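PDB 1M5S: formylmethanofuran--tetrahydromethanopterin formyltransferase, which catalyses the reversible transfer of a formyl group from formylmethanofuran to tetrahydromethanopterin, a step in methanogenesis from carbon dioxide. Local coordinates for residues P17-R22 with A157-A162; S46-P51 with C77-E82; F123-M128 with K141-E146. One frame throughout, in Å; residues are numbered along the deposited sequence.

Contact 1 (P17-R22 with A157-A162); sequences PIKIAR and AIAGIA
Ile18 with Gly160, and Ile20 with Ile158, are the hydrogen-bonded pairs of an antiparallel strand pairing between 17-22 and 157-162, parts of the two longest strands of this alpha/beta protein. The short segments are strongly twisted, with 126° between their N-to-C directions. Each hydrogen-bonded pair makes two backbone bonds, and the non-hydrogen-bonded pairs Pro17-Ile161, Lys19-Ala159 and Ala21-Ala157 come between or beside them. The side chains therefore sort by face. Ile18, Ile20 and Ile158 share one with Gly160, while Pro17, Lys19, Ala21, Ala157, Ala159 and Ile161 share the other.

On the isoleucine face, Ile20 reaches diagonally across to the glycine. Its extended chain (chi2 176°) sets CD1 over the neighbouring backbone, 3.8 Å from Gly160 CA. A CB built on Gly160 would lie 2.4 Å from Ile20 CD1, a clash with that side chain as it stands. Ile18 CG2 makes the closest approach to Ala162 of 157-162, 3.6 Å from Ala162 CB, with CB and CD1 of the same isoleucine also against that methyl. Leu252 lies against both Ile20 and Ile158.

The opposite face mixes alanine methyls with Lys19, Pro17 and Ile161. Its small pair is Ala21 and Ala157, whose CB atoms stand 4.2 Å apart, and both methyls touch Leu84 of helix 81-95, which covers this part of the sheet. Lys19 makes a cation-pi contact with Tyr81 of the same helix, while its CB and CD pass beside Ile158 O.

Backbone CH groups add to the pairing. Ala157 CA makes a bent CA-H...O contact with Ile20 O at 3.1 Å, the same oxygen that accepts from Ile158 N at 2.9 Å.

Contact 2 (S46-P51 with C77-E82); sequences SVIMCP and CTFKYE
This is an apolar, partly buried contact in which Val47, on the loop between helix 30-41 and strand 53-60, packs on Cys77, Thr78 and Phe79, where strand 71-78 ends and the chain turns toward helix 81-95. No hydrogen bond crosses between the two segments.

Val47 divides its two methyls between two targets. CG1, anti to the carbonyl carbon, turns to the strand backbone and lies 3.5 Å from Cys77 O and 3.9 Å from Thr78 CA. CG2 goes to the aromatic side chain, over one face of the Phe79 ring and offset toward the rim. Its distance to the ring centroid is 4.1 Å, with the approach 25° off the ring normal, which meets the geometry of a CH-pi contact; the nearest ring atom is CE2, 3.7 Å from Val47 CG2. Ile48 comes to the same ring differently: its CD1 sits at the edge, near the ring plane, 4.3 Å from Phe79 CE2.

Residues 77-82 join strand 71-78 to helix 81-95 within the alpha/beta sandwich, with Lys80 at the N-cap position, and Val47 also packs on Ile18 of the neighbouring strand 12-26. An alanine in place of Val47 would probably leave this face of Phe79 and the side of Cys77 O without their methyls, so that the ring is held less firmly.

Within 46-51 the loop is folded back on itself, Ser46 O accepting from both Cys50 N and Met49 N. Val47 N bonds to Glu53 OE2. Gln94 of the second subunit packs on Ser46, Met49 and Cys50, and Phe43 of that subunit packs on Pro51.

Contact 3 (F123-M128 with K141-E146); sequences FFADGM and KVPIME
Phe124 and Ala125 meet Val142, Pro143 and Ile144 where the link after helix 117-122 folds against the second strand of a beta-hairpin, 130-134 with 137-144. Segment 123-128 is a 3-10 turn running into a type I' beta turn from Ala125 to Met128.

Phe124 can be followed outward. Its CB points toward the strand, and chi1 -174° sets CG anti to the backbone N. From there one edge of the ring does the touching. CD2 faces two methyls, 4.1 Å from Val142 CG1 and slightly farther from Ile144 CG2. Next along the rim, CE2 comes 4.0 Å from Ile144 CG2, a methyl lying in the ring plane. The ring thus meets the strand by its edge, and the side chain crosses those of Val142 and Ile144 at about a right angle. Gly205 of the second subunit also packs on Phe124.

Ala125 fills the next place along the strand. Its CB is 3.7 Å from Val142 CG1, which is thereby shared with the phenyl edge, and it also reaches Pro143 CD. The proline ring continues to the end of the beta turn, where Pro143 CG is 3.6 Å from Met128 O. Within the turn, Asp126 forms a salt bridge with Lys207 of the second subunit, so this corner belongs to the tetramer interface as well.

No direct hydrogen bond joins the two segments, but a water stands between their backbones, 2.8 Å from Pro143 O and 3.3 Å from Ala125 O, placed to donate to either oxygen.

Overall arrangement
From the N terminus, the chain lays down 17-22 first, and contact 1 closes only when 157-162 returns to pair with it, after 134 intervening residues. Both other contacts form within that span. Contact 2 opens at 46-51 and closes at 77-82; contact 3, in series after it, opens at 123-128 and closes at 141-146. No two contacts cross. Contacts 1 and 2 adjoin through neighbouring strands 12-26 and 71-78, where Lys19 N lies 2.8 Å from Thr78 O, a probable hydrogen bond. Contact 3 is remote, its centre 31 Å from that of contact 1, but strand 137-144 leads into 147-170 and pairs with it. Contacts 2 and 3 both touch the second subunit.

Contact 1 (P17-R22 with A157-A162)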
ATOM      1  N   PRO A  17     -20.974  -6.440 -26.537  1.00 38.97           N
ATOM      2  CA  PRO A  17     -19.731  -6.099 -27.238  1.00 36.12           C
ATOM      3  C   PRO A  17     -19.262  -4.679 -26.898  1.00 25.72           C
ATOM      4  O   PRO A  17     -20.075  -3.794 -26.579  1.00 31.41           O
ATOM      5  CB  PRO A  17     -20.106  -6.249 -28.715  1.00 41.83           C
ATOM      6  CG  PRO A  17     -21.566  -5.933 -28.744  1.00 42.72           C
ATOM      7  CD  PRO A  17     -22.120  -6.515 -27.464  1.00 41.25           C
ATOM      8  N   ILE A  18     -17.946  -4.499 -26.861  1.00 34.16           N
ATOM      9  CA  ILE A  18     -17.363  -3.184 -26.611  1.00 31.03           C
ATOM     10  C   ILE A  18     -15.996  -3.073 -27.292  1.00 23.81           C
ATOM     11  O   ILE A  18     -15.432  -4.076 -27.738  1.00 27.63           O
ATOM     12  CB  ILE A  18     -17.239  -2.917 -25.084  1.00 33.00           C
ATOM     13  CG1 ILE A  18     -17.080  -1.416 -24.827  1.00 30.61           C
ATOM     14  CG2 ILE A  18     -16.094  -3.735 -24.494  1.00 27.13           C
ATOM     15  CD1 ILE A  18     -17.539  -0.957 -23.455  1.00 30.52           C
ATOM     16  N   LYS A  19     -15.536  -1.844 -27.500  1.00 29.88           N
ATOM     17  CA  LYS A  19     -14.212  -1.633 -28.064  1.00 27.48           C
ATOM     18  C   LYS A  19     -13.204  -1.491 -26.925  1.00 14.28           C
ATOM     19  O   LYS A  19     -13.422  -0.718 -25.984  1.00 28.19           O
ATOM     20  CB  LYS A  19     -14.207  -0.378 -28.940  1.00 24.68           C
ATOM     21  CG  LYS A  19     -15.294  -0.360 -30.007  1.00 37.77           C
ATOM     22  CD  LYS A  19     -15.210  -1.583 -30.909  1.00 28.84           C
ATOM     23  CE  LYS A  19     -16.199  -1.477 -32.054  1.00 51.83           C
ATOM     24  NZ  LYS A  19     -15.950  -2.517 -33.084  1.00 48.32           N
ATOM     25  N   ILE A  20     -12.097  -2.224 -27.031  1.00 29.43           N
ATOM     26  CA  ILE A  20     -11.083  -2.251 -25.978  1.00 29.22           C
ATOM     27  C   ILE A  20      -9.696  -1.922 -26.531  1.00 29.00           C
ATOM     28  O   ILE A  20      -9.208  -2.600 -27.434  1.00 31.99           O
ATOM     29  CB  ILE A  20     -11.026  -3.644 -25.271  1.00 16.71           C
ATOM     30  CG1 ILE A  20     -12.377  -3.970 -24.612  1.00 22.60           C
ATOM     31  CG2 ILE A  20      -9.940  -3.639 -24.197  1.00 25.16           C
ATOM     32  CD1 ILE A  20     -12.450  -5.344 -23.991  1.00 24.02           C
ATOM     33  N   ALA A  21      -9.079  -0.874 -25.979  1.00 30.89           N
ATOM     34  CA  ALA A  21      -7.665  -0.578 -26.222  1.00 25.47           C
ATOM     35  C   ALA A  21      -6.811  -1.029 -25.031  1.00 29.96           C
ATOM     36  O   ALA A  21      -7.192  -0.820 -23.892  1.00 25.01           O
ATOM     37  CB  ALA A  21      -7.479   0.918 -26.463  1.00 25.40           C
ATOM     38  N   ARG A  22      -5.765  -1.796 -25.312  1.00 28.42           N
ATOM     39  CA  ARG A  22      -4.768  -2.250 -24.335  1.00 24.38           C
ATOM     40  C   ARG A  22      -3.520  -1.367 -24.428  1.00 27.33           C
ATOM     41  O   ARG A  22      -3.003  -1.105 -25.525  1.00 25.00           O
ATOM     42  CB  ARG A  22      -4.399  -3.700 -24.642  1.00 27.76           C
ATOM     43  CG  ARG A  22      -3.884  -4.479 -23.431  1.00 22.68           C
ATOM     44  CD  ARG A  22      -2.989  -5.647 -23.845  1.00 31.25           C
ATOM     45  NE  ARG A  22      -2.865  -6.693 -22.822  1.00 28.08           N
ATOM     46  CZ  ARG A  22      -1.863  -7.582 -22.802  1.00 36.51           C
ATOM     47  NH1 ARG A  22      -0.904  -7.557 -23.739  1.00 34.29           N
ATOM     48  NH2 ARG A  22      -1.728  -8.542 -21.880  1.00 34.73           N
ATOM     49  N   ALA A 157      -6.454  -1.715 -30.676  1.00 31.98           N
ATOM     50  CA  ALA A 157      -7.786  -1.889 -30.108  1.00 26.75           C
ATOM     51  C   ALA A 157      -8.498  -3.021 -30.844  1.00 34.96           C
ATOM     52  O   ALA A 157      -8.121  -3.376 -31.963  1.00 33.36           O
ATOM     53  CB  ALA A 157      -8.582  -0.589 -30.226  1.00 23.62           C
ATOM     54  N   ILE A 158      -9.424  -3.682 -30.153  1.00 33.45           N
ATOM     55  CA  ILE A 158     -10.214  -4.755 -30.750  1.00 32.00           C
ATOM     56  C   ILE A 158     -11.673  -4.668 -30.320  1.00 32.57           C
ATOM     57  O   ILE A 158     -12.070  -3.746 -29.598  1.00 33.67           O
ATOM     58  CB  ILE A 158      -9.668  -6.170 -30.384  1.00 33.29           C
ATOM     59  CG1 ILE A 158      -9.417  -6.280 -28.875  1.00 29.66           C
ATOM     60  CG2 ILE A 158      -8.397  -6.467 -31.163  1.00 32.11           C
ATOM     61  CD1 ILE A 158     -10.458  -7.067 -28.140  1.00 28.99           C
ATOM     62  N   ALA A 159     -12.487  -5.537 -30.915  1.00 38.51           N
ATOM     63  CA  ALA A 159     -13.871  -5.740 -30.495  1.00 35.79           C
ATOM     64  C   ALA A 159     -13.866  -6.745 -29.346  1.00 27.68           C
ATOM     65  O   ALA A 159     -13.490  -7.913 -29.525  1.00 36.39           O
ATOM     66  CB  ALA A 159     -14.706  -6.276 -31.666  1.00 38.09           C
ATOM     67  N   GLY A 160     -14.123  -6.239 -28.145  1.00 36.39           N
ATOM     68  CA  GLY A 160     -14.072  -7.074 -26.964  1.00 32.52           C
ATOM     69  C   GLY A 160     -15.432  -7.249 -26.335  1.00 40.04           C
ATOM     70  O   GLY A 160     -16.463  -7.057 -26.982  1.00 37.40           O
ATOM     71  N   ILE A 161     -15.429  -7.537 -25.039  1.00 33.93           N
ATOM     72  CA  ILE A 161     -16.633  -7.936 -24.328  1.00 32.02           C
ATOM     73  C   ILE A 161     -16.693  -7.211 -22.991  1.00 34.15           C
ATOM     74  O   ILE A 161     -15.745  -7.245 -22.223  1.00 25.12           O
ATOM     75  CB  ILE A 161     -16.632  -9.458 -24.066  1.00 34.57           C
ATOM     76  CG1 ILE A 161     -16.314 -10.223 -25.355  1.00 37.88           C
ATOM     77  CG2 ILE A 161     -17.975  -9.893 -23.514  1.00 35.13           C
ATOM     78  CD1 ILE A 161     -16.003 -11.679 -25.140  1.00 27.77           C
ATOM     79  N   ALA A 162     -17.793  -6.514 -22.744  1.00 24.96           N
ATOM     80  CA  ALA A 162     -18.013  -5.852 -21.467  1.00 31.60           C
ATOM     81  C   ALA A 162     -19.223  -6.462 -20.759  1.00 38.66           C
ATOM     82  O   ALA A 162     -20.179  -6.878 -21.411  1.00 35.59           O
ATOM     83  CB  ALA A 162     -18.236  -4.370 -21.686  1.00 31.67           C
TER

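Contact 2 (S46-P51 with C77-E82)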
ATOM      1  N   SER A  46     -18.234   2.718 -15.923  1.00 35.42           N
ATOM      2  CA  SER A  46     -19.343   2.349 -16.810  1.00 41.73           C
ATOM      3  C   SER A  46     -19.554   3.408 -17.900  1.00 39.19           C
ATOM      4  O   SER A  46     -19.825   4.567 -17.582  1.00 44.62           O
ATOM      5  CB  SER A  46     -20.636   2.182 -15.988  1.00 41.41           C
ATOM      6  OG  SER A  46     -21.734   1.787 -16.798  1.00 47.79           O
ATOM      7  N   VAL A  47     -19.479   2.993 -19.171  1.00 48.49           N
ATOM      8  CA  VAL A  47     -19.608   3.911 -20.323  1.00 57.03           C
ATOM      9  C   VAL A  47     -21.020   4.483 -20.443  1.00 61.01           C
ATOM     10  O   VAL A  47     -21.303   5.318 -21.304  1.00 62.21           O
ATOM     11  CB  VAL A  47     -19.270   3.215 -21.678  1.00 58.69           C
ATOM     12  CG1 VAL A  47     -17.775   3.022 -21.818  1.00 56.65           C
ATOM     13  CG2 VAL A  47     -19.983   1.877 -21.784  1.00 56.91           C
ATOM     14  N   ILE A  48     -21.893   4.053 -19.544  1.00 59.09           N
ATOM     15  CA  ILE A  48     -23.286   4.433 -19.586  1.00 61.87           C
ATOM     16  C   ILE A  48     -23.504   5.753 -18.801  1.00 62.24           C
ATOM     17  O   ILE A  48     -24.623   6.282 -18.753  1.00 65.02           O
ATOM     18  CB  ILE A  48     -24.156   3.239 -19.065  1.00 62.97           C
ATOM     19  CG1 ILE A  48     -25.053   2.726 -20.195  1.00 66.59           C
ATOM     20  CG2 ILE A  48     -24.956   3.629 -17.823  1.00 64.88           C
ATOM     21  CD1 ILE A  48     -24.667   1.357 -20.724  1.00 58.22           C
ATOM     22  N   MET A  49     -22.399   6.336 -18.323  1.00 55.25           N
ATOM     23  CA  MET A  49     -22.394   7.649 -17.662  1.00 53.40           C
ATOM     24  C   MET A  49     -20.992   8.180 -17.294  1.00 49.92           C
ATOM     25  O   MET A  49     -20.854   9.276 -16.730  1.00 47.99           O
ATOM     26  CB  MET A  49     -23.257   7.612 -16.403  1.00 58.90           C
ATOM     27  CG  MET A  49     -24.587   8.324 -16.525  1.00 66.97           C
ATOM     28  SD  MET A  49     -25.187   8.883 -14.930  1.00 79.65           S
ATOM     29  CE  MET A  49     -24.760  10.662 -15.019  1.00 67.74           C
ATOM     30  N   CYS A  50     -19.972   7.352 -17.519  1.00 47.63           N
ATOM     31  CA  CYS A  50     -18.574   7.756 -17.388  1.00 44.86           C
ATOM     32  C   CYS A  50     -17.985   7.934 -18.786  1.00 41.76           C
ATOM     33  O   CYS A  50     -18.477   7.326 -19.745  1.00 40.82           O
ATOM     34  CB  CYS A  50     -17.773   6.687 -16.634  1.00 42.12           C
ATOM     35  SG  CYS A  50     -18.043   6.630 -14.838  1.00 37.85           S
ATOM     36  N   PRO A  51     -16.932   8.764 -18.912  1.00 39.51           N
ATOM     37  CA  PRO A  51     -16.242   8.939 -20.205  1.00 38.92           C
ATOM     38  C   PRO A  51     -15.792   7.621 -20.851  1.00 39.25           C
ATOM     39  O   PRO A  51     -15.737   7.508 -22.080  1.00 41.56           O
ATOM     40  CB  PRO A  51     -15.058   9.845 -19.866  1.00 35.22           C
ATOM     41  CG  PRO A  51     -15.536  10.647 -18.685  1.00 34.79           C
ATOM     42  CD  PRO A  51     -16.420   9.704 -17.892  1.00 36.61           C
ATOM     43  N   CYS A  77     -11.987   1.138 -22.530  1.00 32.83           N
ATOM     44  CA  CYS A  77     -13.084   0.534 -23.282  1.00 32.41           C
ATOM     45  C   CYS A  77     -14.130   1.587 -23.605  1.00 32.52           C
ATOM     46  O   CYS A  77     -14.431   2.461 -22.779  1.00 31.45           O
ATOM     47  CB  CYS A  77     -13.752  -0.580 -22.465  1.00 29.47           C
ATOM     48  SG  CYS A  77     -12.650  -1.859 -21.807  1.00 30.97           S
ATOM     49  N   THR A  78     -14.781   1.420 -24.749  1.00 32.26           N
ATOM     50  CA  THR A  78     -15.828   2.344 -25.152  1.00 26.45           C
ATOM     51  C   THR A  78     -16.638   1.733 -26.310  1.00 27.46           C
ATOM     52  O   THR A  78     -16.188   0.778 -26.958  1.00 22.89           O
ATOM     53  CB  THR A  78     -15.190   3.706 -25.535  1.00 32.95           C
ATOM     54  OG1 THR A  78     -16.111   4.770 -25.277  1.00 48.39           O
ATOM     55  CG2 THR A  78     -14.772   3.707 -26.979  1.00 21.77           C
ATOM     56  N   PHE A  79     -17.883   2.176 -26.472  1.00 29.32           N
ATOM     57  CA  PHE A  79     -18.761   1.572 -27.474  1.00 38.32           C
ATOM     58  C   PHE A  79     -18.302   1.800 -28.910  1.00 38.57           C
ATOM     59  O   PHE A  79     -18.139   0.842 -29.661  1.00 37.54           O
ATOM     60  CB  PHE A  79     -20.205   2.053 -27.293  1.00 43.81           C
ATOM     61  CG  PHE A  79     -20.969   1.275 -26.259  1.00 52.57           C
ATOM     62  CD1 PHE A  79     -20.741  -0.092 -26.095  1.00 53.03           C
ATOM     63  CD2 PHE A  79     -21.866   1.913 -25.405  1.00 54.04           C
ATOM     64  CE1 PHE A  79     -21.387  -0.816 -25.091  1.00 56.26           C
ATOM     65  CE2 PHE A  79     -22.523   1.202 -24.396  1.00 55.22           C
ATOM     66  CZ  PHE A  79     -22.280  -0.168 -24.238  1.00 57.10           C
ATOM     67  N   LYS A  80     -17.989   3.047 -29.249  1.00 44.66           N
ATOM     68  CA  LYS A  80     -17.531   3.385 -30.596  1.00 44.45           C
ATOM     69  C   LYS A  80     -16.019   3.632 -30.671  1.00 46.39           C
ATOM     70  O   LYS A  80     -15.454   4.273 -29.791  1.00 49.91           O
ATOM     71  CB  LYS A  80     -18.285   4.616 -31.098  1.00 50.11           C
ATOM     72  CG  LYS A  80     -19.583   4.283 -31.816  1.00 56.54           C
ATOM     73  CD  LYS A  80     -20.795   4.873 -31.112  1.00 63.82           C
ATOM     74  CE  LYS A  80     -22.080   4.428 -31.798  1.00 63.96           C
ATOM     75  NZ  LYS A  80     -22.128   2.943 -31.971  1.00 65.18           N
ATOM     76  N   TYR A  81     -15.389   3.173 -31.755  1.00 42.86           N
ATOM     77  CA  TYR A  81     -13.952   3.364 -31.995  1.00 41.59           C
ATOM     78  C   TYR A  81     -13.497   4.829 -31.993  1.00 45.86           C
ATOM     79  O   TYR A  81     -12.330   5.117 -31.723  1.00 44.70           O
ATOM     80  CB  TYR A  81     -13.546   2.742 -33.334  1.00 43.73           C
ATOM     81  CG  TYR A  81     -13.087   1.300 -33.275  1.00 44.47           C
ATOM     82  CD1 TYR A  81     -12.423   0.791 -32.158  1.00 39.60           C
ATOM     83  CD2 TYR A  81     -13.270   0.457 -34.370  1.00 46.14           C
ATOM     84  CE1 TYR A  81     -11.948  -0.533 -32.140  1.00 37.74           C
ATOM     85  CE2 TYR A  81     -12.807  -0.859 -34.363  1.00 46.68           C
ATOM     86  CZ  TYR A  81     -12.148  -1.348 -33.250  1.00 47.53           C
ATOM     87  OH  TYR A  81     -11.685  -2.646 -33.263  1.00 42.46           O
ATOM     88  N   GLU A  82     -14.381   5.730 -32.420  1.00 45.16           N
ATOM     89  CA  GLU A  82     -14.101   7.165 -32.430  1.00 44.58           C
ATOM     90  C   GLU A  82     -13.899   7.690 -31.012  1.00 44.25           C
ATOM     91  O   GLU A  82     -12.968   8.457 -30.745  1.00 36.99           O
ATOM     92  CB  GLU A  82     -15.258   7.917 -33.102  1.00 56.20           C
ATOM     93  CG  GLU A  82     -15.230   9.441 -32.933  1.00 67.72           C
ATOM     94  CD  GLU A  82     -16.519  10.113 -33.404  1.00 78.73           C
ATOM     95  OE1 GLU A  82     -16.971   9.821 -34.534  1.00 81.85           O
ATOM     96  OE2 GLU A  82     -17.077  10.939 -32.647  1.00 80.30           O
TER

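Contact 3 (F123-M128 with K141-E146)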
ATOM      1  N   PHE A 123       3.436  16.020 -30.513  1.00 30.93           N
ATOM      2  CA  PHE A 123       3.258  17.444 -30.860  1.00 31.35           C
ATOM      3  C   PHE A 123       3.410  18.345 -29.630  1.00 28.60           C
ATOM      4  O   PHE A 123       3.605  19.563 -29.748  1.00 24.08           O
ATOM      5  CB  PHE A 123       1.888  17.658 -31.487  1.00 31.26           C
ATOM      6  CG  PHE A 123       1.869  17.166 -32.924  1.00 39.37           C
ATOM      7  CD1 PHE A 123       1.605  15.820 -33.188  1.00 36.20           C
ATOM      8  CD2 PHE A 123       2.134  18.055 -33.967  1.00 45.60           C
ATOM      9  CE1 PHE A 123       1.617  15.355 -34.504  1.00 45.88           C
ATOM     10  CE2 PHE A 123       2.151  17.591 -35.287  1.00 48.08           C
ATOM     11  CZ  PHE A 123       1.894  16.240 -35.554  1.00 45.77           C
ATOM     12  N   PHE A 124       3.293  17.736 -28.450  1.00 28.18           N
ATOM     13  CA  PHE A 124       3.456  18.460 -27.200  1.00 29.12           C
ATOM     14  C   PHE A 124       4.870  19.047 -27.064  1.00 20.66           C
ATOM     15  O   PHE A 124       5.051  20.086 -26.440  1.00 28.27           O
ATOM     16  CB  PHE A 124       3.138  17.546 -26.011  1.00 29.38           C
ATOM     17  CG  PHE A 124       3.152  18.250 -24.681  1.00 25.12           C
ATOM     18  CD1 PHE A 124       2.202  19.220 -24.385  1.00 27.83           C
ATOM     19  CD2 PHE A 124       4.126  17.957 -23.732  1.00 23.85           C
ATOM     20  CE1 PHE A 124       2.216  19.886 -23.153  1.00 33.98           C
ATOM     21  CE2 PHE A 124       4.148  18.617 -22.501  1.00 22.05           C
ATOM     22  CZ  PHE A 124       3.196  19.582 -22.210  1.00 26.98           C
ATOM     23  N   ALA A 125       5.844  18.414 -27.711  1.00 21.41           N
ATOM     24  CA  ALA A 125       7.239  18.830 -27.603  1.00 30.70           C
ATOM     25  C   ALA A 125       7.551  20.071 -28.440  1.00 32.89           C
ATOM     26  O   ALA A 125       8.640  20.646 -28.321  1.00 27.55           O
ATOM     27  CB  ALA A 125       8.160  17.682 -27.997  1.00 28.84           C
ATOM     28  N   ASP A 126       6.647  20.408 -29.361  1.00 29.04           N
ATOM     29  CA  ASP A 126       6.667  21.706 -30.040  1.00 30.09           C
ATOM     30  C   ASP A 126       7.918  21.916 -30.910  1.00 30.23           C
ATOM     31  O   ASP A 126       8.499  23.000 -30.940  1.00 36.11           O
ATOM     32  CB  ASP A 126       6.543  22.817 -28.991  1.00 31.20           C
ATOM     33  CG  ASP A 126       6.263  24.180 -29.597  1.00 42.76           C
ATOM     34  OD1 ASP A 126       5.737  24.262 -30.732  1.00 32.61           O
ATOM     35  OD2 ASP A 126       6.559  25.177 -28.915  1.00 27.93           O
ATOM     36  N   GLY A 127       8.303  20.878 -31.644  1.00 27.11           N
ATOM     37  CA  GLY A 127       9.496  20.949 -32.463  1.00 32.31           C
ATOM     38  C   GLY A 127      10.653  20.134 -31.913  1.00 30.55           C
ATOM     39  O   GLY A 127      11.572  19.788 -32.658  1.00 32.02           O
ATOM     40  N   MET A 128      10.599  19.796 -30.627  1.00 30.10           N
ATOM     41  CA  MET A 128      11.723  19.131 -29.969  1.00 27.41           C
ATOM     42  C   MET A 128      11.611  17.603 -29.935  1.00 31.41           C
ATOM     43  O   MET A 128      12.535  16.921 -29.470  1.00 27.68           O
ATOM     44  CB  MET A 128      11.900  19.665 -28.544  1.00 24.95           C
ATOM     45  CG  MET A 128      12.100  21.175 -28.440  1.00 34.54           C
ATOM     46  SD  MET A 128      13.373  21.879 -29.527  1.00 36.86           S
ATOM     47  CE  MET A 128      14.849  20.981 -29.044  1.00 39.07           C
ATOM     48  N   LYS A 141      10.053  10.331 -28.767  1.00 28.43           N
ATOM     49  CA  LYS A 141      10.607  11.005 -27.595  1.00 31.23           C
ATOM     50  C   LYS A 141      10.011  12.403 -27.489  1.00 26.10           C
ATOM     51  O   LYS A 141      10.146  13.211 -28.406  1.00 28.55           O
ATOM     52  CB  LYS A 141      12.129  11.114 -27.726  1.00 29.83           C
ATOM     53  CG  LYS A 141      12.912  10.082 -26.959  1.00 42.63           C
ATOM     54  CD  LYS A 141      14.344  10.557 -26.738  1.00 43.58           C
ATOM     55  CE  LYS A 141      15.348   9.526 -27.222  1.00 53.64           C
ATOM     56  NZ  LYS A 141      16.730  10.085 -27.203  1.00 58.06           N
ATOM     57  N   VAL A 142       9.419  12.704 -26.338  1.00 24.62           N
ATOM     58  CA  VAL A 142       8.855  14.018 -26.067  1.00 26.03           C
ATOM     59  C   VAL A 142       9.569  14.617 -24.845  1.00 28.18           C
ATOM     60  O   VAL A 142       9.295  14.233 -23.703  1.00 24.43           O
ATOM     61  CB  VAL A 142       7.318  13.921 -25.796  1.00 29.02           C
ATOM     62  CG1 VAL A 142       6.729  15.303 -25.551  1.00 25.83           C
ATOM     63  CG2 VAL A 142       6.625  13.233 -26.961  1.00 31.91           C
ATOM     64  N   PRO A 143      10.548  15.516 -25.078  1.00 28.52           N
ATOM     65  CA  PRO A 143      11.233  16.193 -23.973  1.00 25.75           C
ATOM     66  C   PRO A 143      10.287  16.941 -23.034  1.00 27.53           C
ATOM     67  O   PRO A 143       9.475  17.758 -23.464  1.00 27.27           O
ATOM     68  CB  PRO A 143      12.196  17.139 -24.687  1.00 29.18           C
ATOM     69  CG  PRO A 143      12.523  16.421 -25.948  1.00 25.65           C
ATOM     70  CD  PRO A 143      11.218  15.781 -26.365  1.00 28.83           C
ATOM     71  N   ILE A 144      10.340  16.573 -21.759  1.00 24.74           N
ATOM     72  CA  ILE A 144       9.572  17.247 -20.716  1.00 18.18           C
ATOM     73  C   ILE A 144      10.466  17.488 -19.489  1.00 21.64           C
ATOM     74  O   ILE A 144      11.646  17.132 -19.502  1.00 21.28           O
ATOM     75  CB  ILE A 144       8.305  16.421 -20.323  1.00 22.33           C
ATOM     76  CG1 ILE A 144       8.691  14.984 -19.944  1.00 20.75           C
ATOM     77  CG2 ILE A 144       7.299  16.418 -21.483  1.00 21.19           C
ATOM     78  CD1 ILE A 144       7.542  14.171 -19.382  1.00 26.43           C
ATOM     79  N   MET A 145       9.925  18.149 -18.466  1.00 19.80           N
ATOM     80  CA  MET A 145      10.719  18.589 -17.316  1.00 22.92           C
ATOM     81  C   MET A 145      11.525  17.490 -16.637  1.00 20.86           C
ATOM     82  O   MET A 145      12.613  17.744 -16.134  1.00 22.21           O
ATOM     83  CB  MET A 145       9.825  19.241 -16.272  1.00 23.09           C
ATOM     84  CG  MET A 145       9.290  20.581 -16.670  1.00 30.57           C
ATOM     85  SD  MET A 145       8.673  21.419 -15.221  1.00 29.99           S
ATOM     86  CE  MET A 145       7.414  20.304 -14.649  1.00 20.46           C
ATOM     87  N   GLU A 146      10.930  16.306 -16.514  1.00 21.59           N
ATOM     88  CA  GLU A 146      11.555  15.196 -15.799  1.00 20.56           C
ATOM     89  C   GLU A 146      12.655  14.558 -16.632  1.00 20.96           C
ATOM     90  O   GLU A 146      13.496  13.834 -16.104  1.00 23.26           O
ATOM     91  CB  GLU A 146      10.514  14.126 -15.461  1.00 20.11           C
ATOM     92  CG  GLU A 146      10.082  13.273 -16.670  1.00 20.03           C
ATOM     93  CD  GLU A 146       9.292  12.031 -16.288  1.00 35.79           C
ATOM     94  OE1 GLU A 146       9.133  11.778 -15.074  1.00 19.10           O
ATOM     95  OE2 GLU A 146       8.836  11.306 -17.203  1.00 39.36           O
TER
HETATM   96  O   HOH W   1       9.991  19.539 -25.579  1.00 31.30           O